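ABC transporter, substrate binding protein (Aeropyrum pernix, PDB 3EAF) probably captures a solute outside the cell and delivers it to an ABC transporter in the membrane, and binds a magnesium ion. Local coordinates at residues Glu189-Val203 with Leu215-Leu229. Residues are numbered along the deposited sequence; the frame is centred on the assembly and turned at random.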
loop_
_atom_site.group_PDB
_atom_site.type_symbol
_atom_site.label_atom_id
_atom_site.label_comp_id
_atom_site.label_asym_id
_atom_site.label_seq_id
_atom_site.Cartn_x
_atom_site.Cartn_y
_atom_site.Cartn_z
ATOM N N GLU A 189 2.099 23.989 -8.073
ATOM C CA GLU A 189 2.609 25.311 -7.716
ATOM C C GLU A 189 1.546 26.184 -7.038
ATOM O O GLU A 189 1.850 26.893 -6.075
ATOM C CB GLU A 189 3.221 26.018 -8.926
ATOM C CG GLU A 189 4.545 25.400 -9.381
ATOM C CD GLU A 189 5.213 26.166 -10.515
ATOM O OE1 GLU A 189 4.802 27.317 -10.793
ATOM O OE2 GLU A 189 6.152 25.608 -11.135
ATOM N N ARG A 190 0.307 26.102 -7.525
ATOM C CA ARG A 190 -0.817 26.816 -6.921
ATOM C C ARG A 190 -1.009 26.386 -5.468
ATOM O O ARG A 190 -1.180 27.231 -4.584
ATOM C CB ARG A 190 -2.111 26.600 -7.723
ATOM C CG ARG A 190 -3.332 27.358 -7.174
ATOM C CD ARG A 190 -4.610 27.105 -7.982
ATOM N NE ARG A 190 -5.118 25.741 -7.808
ATOM C CZ ARG A 190 -5.088 24.798 -8.748
ATOM N NH1 ARG A 190 -4.592 25.062 -9.959
ATOM N NH2 ARG A 190 -5.569 23.587 -8.484
ATOM N N ILE A 191 -0.973 25.075 -5.233
ATOM C CA ILE A 191 -1.126 24.516 -3.885
ATOM C C ILE A 191 0.055 24.901 -3.000
ATOM O O ILE A 191 -0.137 25.271 -1.851
ATOM C CB ILE A 191 -1.328 22.962 -3.905
ATOM C CG1 ILE A 191 -2.692 22.592 -4.497
ATOM C CG2 ILE A 191 -1.155 22.335 -2.508
ATOM C CD1 ILE A 191 -3.883 23.387 -3.952
ATOM N N ALA A 192 1.268 24.814 -3.542
ATOM C CA ALA A 192 2.464 25.202 -2.793
ATOM C C ALA A 192 2.394 26.671 -2.361
ATOM O O ALA A 192 2.745 27.007 -1.229
ATOM C CB ALA A 192 3.721 24.937 -3.600
ATOM N N ARG A 193 1.935 27.532 -3.269
ATOM C CA ARG A 193 1.770 28.965 -2.985
ATOM C C ARG A 193 0.652 29.250 -1.974
ATOM O O ARG A 193 0.784 30.146 -1.142
ATOM C CB ARG A 193 1.570 29.765 -4.283
ATOM C CG ARG A 193 2.876 30.017 -5.027
ATOM C CD ARG A 193 2.722 30.943 -6.220
ATOM N NE ARG A 193 4.022 31.264 -6.817
ATOM C CZ ARG A 193 4.528 30.688 -7.907
ATOM N NH1 ARG A 193 5.723 31.063 -8.353
ATOM N NH2 ARG A 193 3.853 29.743 -8.559
ATOM N N GLU A 194 -0.435 28.478 -2.038
ATOM C CA GLU A 194 -1.498 28.547 -1.027
ATOM C C GLU A 194 -0.976 28.178 0.362
ATOM O O GLU A 194 -1.261 28.866 1.338
ATOM C CB GLU A 194 -2.656 27.614 -1.380
ATOM C CG GLU A 194 -3.604 28.134 -2.425
ATOM C CD GLU A 194 -4.655 27.109 -2.817
ATOM O OE1 GLU A 194 -4.812 26.093 -2.101
ATOM O OE2 GLU A 194 -5.325 27.319 -3.851
HETATM N N MSE A 195 -0.216 27.088 0.442
HETATM C CA MSE A 195 0.359 26.634 1.714
HETATM C C MSE A 195 1.412 27.592 2.254
HETATM O O MSE A 195 1.512 27.793 3.464
HETATM C CB MSE A 195 0.945 25.230 1.580
HETATM C CG MSE A 195 -0.097 24.170 1.288
HETATM SE SE MSE A 195 0.613 22.366 1.335
HETATM C CE MSE A 195 2.136 22.620 0.132
ATOM N N LEU A 196 2.181 28.187 1.348
ATOM C CA LEU A 196 3.205 29.164 1.705
ATOM C C LEU A 196 2.652 30.295 2.583
ATOM O O LEU A 196 3.310 30.726 3.526
ATOM C CB LEU A 196 3.872 29.716 0.438
ATOM C CG LEU A 196 5.044 30.697 0.530
ATOM C CD1 LEU A 196 6.221 30.117 1.307
ATOM C CD2 LEU A 196 5.472 31.118 -0.863
ATOM N N ALA A 197 1.436 30.745 2.286
ATOM C CA ALA A 197 0.751 31.766 3.088
ATOM C C ALA A 197 0.567 31.367 4.555
ATOM O O ALA A 197 0.524 32.230 5.435
ATOM C CB ALA A 197 -0.588 32.116 2.465
ATOM N N ALA A 198 0.462 30.065 4.816
ATOM C CA ALA A 198 0.284 29.556 6.180
ATOM C C ALA A 198 1.611 29.148 6.829
ATOM O O ALA A 198 1.666 28.877 8.033
ATOM C CB ALA A 198 -0.703 28.396 6.193
ATOM N N ASP A 199 2.671 29.123 6.022
ATOM C CA ASP A 199 4.025 28.761 6.463
ATOM C C ASP A 199 4.075 27.523 7.397
ATOM O O ASP A 199 4.512 27.622 8.549
ATOM C CB ASP A 199 4.727 29.979 7.090
ATOM C CG ASP A 199 6.197 29.724 7.401
ATOM O OD1 ASP A 199 6.894 29.069 6.592
ATOM O OD2 ASP A 199 6.654 30.190 8.466
ATOM N N PRO A 200 3.626 26.351 6.894
ATOM C CA PRO A 200 3.691 25.149 7.727
ATOM C C PRO A 200 5.129 24.649 7.881
ATOM O O PRO A 200 5.980 24.946 7.039
ATOM C CB PRO A 200 2.860 24.130 6.939
ATOM C CG PRO A 200 2.983 24.559 5.515
ATOM C CD PRO A 200 3.063 26.066 5.555
ATOM N N ASP A 201 5.391 23.924 8.965
ATOM C CA ASP A 201 6.681 23.278 9.163
ATOM C C ASP A 201 6.693 21.948 8.416
ATOM O O ASP A 201 7.735 21.517 7.922
ATOM C CB ASP A 201 6.934 23.028 10.654
ATOM C CG ASP A 201 6.859 24.298 11.475
ATOM O OD1 ASP A 201 7.760 25.147 11.323
ATOM O OD2 ASP A 201 5.895 24.446 12.263
ATOM N N TYR A 202 5.522 21.313 8.352
ATOM C CA TYR A 202 5.369 19.985 7.779
ATOM C C TYR A 202 4.184 19.927 6.813
ATOM O O TYR A 202 3.131 20.527 7.063
ATOM C CB TYR A 202 5.181 18.935 8.881
ATOM C CG TYR A 202 6.131 19.057 10.062
ATOM C CD1 TYR A 202 7.505 18.863 9.914
ATOM C CD2 TYR A 202 5.644 19.342 11.334
ATOM C CE1 TYR A 202 8.377 18.972 11.015
ATOM C CE2 TYR A 202 6.497 19.448 12.433
ATOM C CZ TYR A 202 7.857 19.264 12.270
ATOM O OH TYR A 202 8.685 19.369 13.375
ATOM N N VAL A 203 4.374 19.211 5.708
ATOM C CA VAL A 203 3.305 18.976 4.730
ATOM C C VAL A 203 3.078 17.477 4.569
ATOM O O VAL A 203 4.026 16.727 4.336
ATOM C CB VAL A 203 3.631 19.604 3.349
ATOM C CG1 VAL A 203 2.586 19.206 2.296
ATOM C CG2 VAL A 203 3.719 21.129 3.445
ATOM N N LEU A 215 4.583 18.370 -6.244
ATOM C CA LEU A 215 4.385 19.236 -5.081
ATOM C C LEU A 215 5.700 19.514 -4.357
ATOM O O LEU A 215 6.000 20.659 -4.041
ATOM C CB LEU A 215 3.367 18.621 -4.108
ATOM C CG LEU A 215 3.012 19.443 -2.858
ATOM C CD1 LEU A 215 2.191 20.676 -3.221
ATOM C CD2 LEU A 215 2.257 18.580 -1.834
ATOM N N GLY A 216 6.472 18.466 -4.080
ATOM C CA GLY A 216 7.793 18.631 -3.475
ATOM C C GLY A 216 8.686 19.541 -4.295
ATOM O O GLY A 216 9.374 20.407 -3.748
ATOM N N ARG A 217 8.673 19.344 -5.615
ATOM C CA ARG A 217 9.455 20.176 -6.534
ATOM C C ARG A 217 8.968 21.628 -6.509
ATOM O O ARG A 217 9.777 22.557 -6.472
ATOM C CB ARG A 217 9.408 19.608 -7.961
ATOM C CG ARG A 217 10.265 20.371 -8.967
ATOM C CD ARG A 217 10.241 19.735 -10.366
ATOM N NE ARG A 217 11.110 18.565 -10.492
ATOM C CZ ARG A 217 12.421 18.611 -10.726
ATOM N NH1 ARG A 217 13.046 19.774 -10.851
ATOM N NH2 ARG A 217 13.117 17.485 -10.835
ATOM N N ALA A 218 7.651 21.808 -6.523
ATOM C CA ALA A 218 7.032 23.141 -6.468
ATOM C C ALA A 218 7.316 23.879 -5.156
ATOM O O ALA A 218 7.634 25.070 -5.161
ATOM C CB ALA A 218 5.543 23.039 -6.701
HETATM N N MSE A 219 7.202 23.166 -4.039
HETATM C CA MSE A 219 7.458 23.753 -2.731
HETATM C C MSE A 219 8.832 24.417 -2.719
HETATM O O MSE A 219 8.969 25.568 -2.300
HETATM C CB MSE A 219 7.342 22.695 -1.626
HETATM C CG MSE A 219 5.903 22.316 -1.277
HETATM SE SE MSE A 219 5.788 20.682 -0.217
HETATM C CE MSE A 219 6.943 21.206 1.284
ATOM N N ALA A 220 9.835 23.702 -3.223
ATOM C CA ALA A 220 11.200 24.218 -3.275
ATOM C C ALA A 220 11.324 25.398 -4.242
ATOM O O ALA A 220 12.032 26.360 -3.960
ATOM C CB ALA A 220 12.173 23.110 -3.649
ATOM N N LYS A 221 10.625 25.317 -5.373
ATOM C CA LYS A 221 10.659 26.363 -6.386
ATOM C C LYS A 221 10.068 27.695 -5.885
ATOM O O LYS A 221 10.598 28.767 -6.204
ATOM C CB LYS A 221 9.931 25.900 -7.651
ATOM C CG LYS A 221 10.020 26.863 -8.833
ATOM C CD LYS A 221 9.018 26.478 -9.904
ATOM C CE LYS A 221 8.962 27.494 -11.038
ATOM N NZ LYS A 221 8.165 28.694 -10.661
ATOM N N VAL A 222 8.987 27.618 -5.105
ATOM C CA VAL A 222 8.276 28.818 -4.637
ATOM C C VAL A 222 8.788 29.318 -3.283
ATOM O O VAL A 222 8.397 30.398 -2.822
ATOM C CB VAL A 222 6.724 28.627 -4.598
ATOM C CG1 VAL A 222 6.213 28.069 -5.923
ATOM C CG2 VAL A 222 6.294 27.738 -3.426
ATOM N N GLY A 223 9.649 28.533 -2.644
ATOM C CA GLY A 223 10.275 28.951 -1.400
ATOM C C GLY A 223 9.574 28.524 -0.126
ATOM O O GLY A 223 9.823 29.100 0.930
ATOM N N LEU A 224 8.702 27.521 -0.212
ATOM C CA LEU A 224 8.141 26.905 0.994
ATOM C C LEU A 224 9.109 25.852 1.525
ATOM O O LEU A 224 9.176 24.728 1.010
ATOM C CB LEU A 224 6.752 26.303 0.742
ATOM C CG LEU A 224 6.090 25.522 1.891
ATOM C CD1 LEU A 224 5.972 26.355 3.164
ATOM C CD2 LEU A 224 4.733 25.020 1.459
ATOM N N ASP A 225 9.872 26.230 2.545
ATOM C CA ASP A 225 10.887 25.343 3.107
ATOM C C ASP A 225 10.360 24.526 4.281
ATOM O O ASP A 225 10.831 24.640 5.427
ATOM C CB ASP A 225 12.155 26.127 3.459
ATOM C CG ASP A 225 12.877 26.629 2.223
ATOM O OD1 ASP A 225 12.891 25.900 1.204
ATOM O OD2 ASP A 225 13.425 27.748 2.258
ATOM N N ALA A 226 9.361 23.709 3.971
ATOM C CA ALA A 226 8.801 22.762 4.908
ATOM C C ALA A 226 9.260 21.358 4.526
ATOM O O ALA A 226 9.658 21.116 3.384
ATOM C CB ALA A 226 7.288 22.844 4.882
ATOM N N PHE A 227 9.205 20.441 5.484
ATOM C CA PHE A 227 9.399 19.023 5.204
ATOM C C PHE A 227 8.135 18.447 4.561
ATOM O O PHE A 227 7.024 18.784 4.966
ATOM C CB PHE A 227 9.692 18.250 6.490
ATOM C CG PHE A 227 11.053 18.522 7.080
ATOM C CD1 PHE A 227 12.206 18.332 6.333
ATOM C CD2 PHE A 227 11.177 18.937 8.400
ATOM C CE1 PHE A 227 13.462 18.569 6.880
ATOM C CE2 PHE A 227 12.435 19.177 8.958
ATOM C CZ PHE A 227 13.578 18.991 8.189
ATOM N N LEU A 228 8.316 17.588 3.564
ATOM C CA LEU A 228 7.212 16.837 2.968
ATOM C C LEU A 228 7.231 15.380 3.432
ATOM O O LEU A 228 8.263 14.708 3.357
ATOM C CB LEU A 228 7.259 16.917 1.437
ATOM C CG LEU A 228 6.284 16.086 0.587
ATOM C CD1 LEU A 228 4.815 16.385 0.883
ATOM C CD2 LEU A 228 6.563 16.317 -0.887
ATOM N N LEU A 229 6.091 14.910 3.932
ATOM C CA LEU A 229 5.917 13.492 4.234
ATOM C C LEU A 229 4.830 12.928 3.332
ATOM O O LEU A 229 3.741 13.491 3.244
ATOM C CB LEU A 229 5.538 13.282 5.705
ATOM C CG LEU A 229 5.220 11.843 6.164
ATOM C CD1 LEU A 229 6.475 10.959 6.297
ATOM C CD2 LEU A 229 4.437 11.853 7.477
#
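Val222 turns its two methyls to different neighbours: chi1 of -50° puts CG1 anti to the carbonyl carbon and over the centre of the Arg193 guanidinium, 3.7 Å from CZ, while CG2 reaches CB of Ala192. Leu224, its CG anti to the backbone N, drives CD2 against CE of the selenomethionine Met195 and CD1 against CD of Pro200. The contact illustrates how a beta-alpha-beta unit of a periplasmic binding protein fold packs on the helix before it: strands 202-205 and 227-230 run parallel through a mixed sheet, and helix 209-222, which links them, lies against the preceding helix 185-196. Segments 189-196 and 215-222 of these helices cross at -54°, their axes 8.4 Å apart at the closest. Small residues at the crossing, Ala192 and Ala218, CB to CB at 4.1 Å, are consistent with this approach. Deeper in, CE of the selenomethionine Met219 meets CG2 of Val203, and CD1 of Leu215 meets CE of Met195 tip to tip. At the outer margin, Glu189 rests CG on CB of Ala218 (3.7 Å); its OE1 joins Lys221 NZ in a long salt bridge (3.6 Å) and pairs with Arg193 NH2 in another that includes a weak hydrogen bond. An alanine in place of Glu189 would probably leave Lys221 and Arg193 without the carboxylate that offsets their like charges, and uncover CB of Ala218. On the sheet, the rings of Tyr202 and Phe227 lie side by side, edges touching, and the Tyr202 hydroxyl bonds to Gly140 O. Three backbone bonds join the strands; in the straightest, Leu229 N gives its hydrogen to Val203 O at 2.8 Å and 177°.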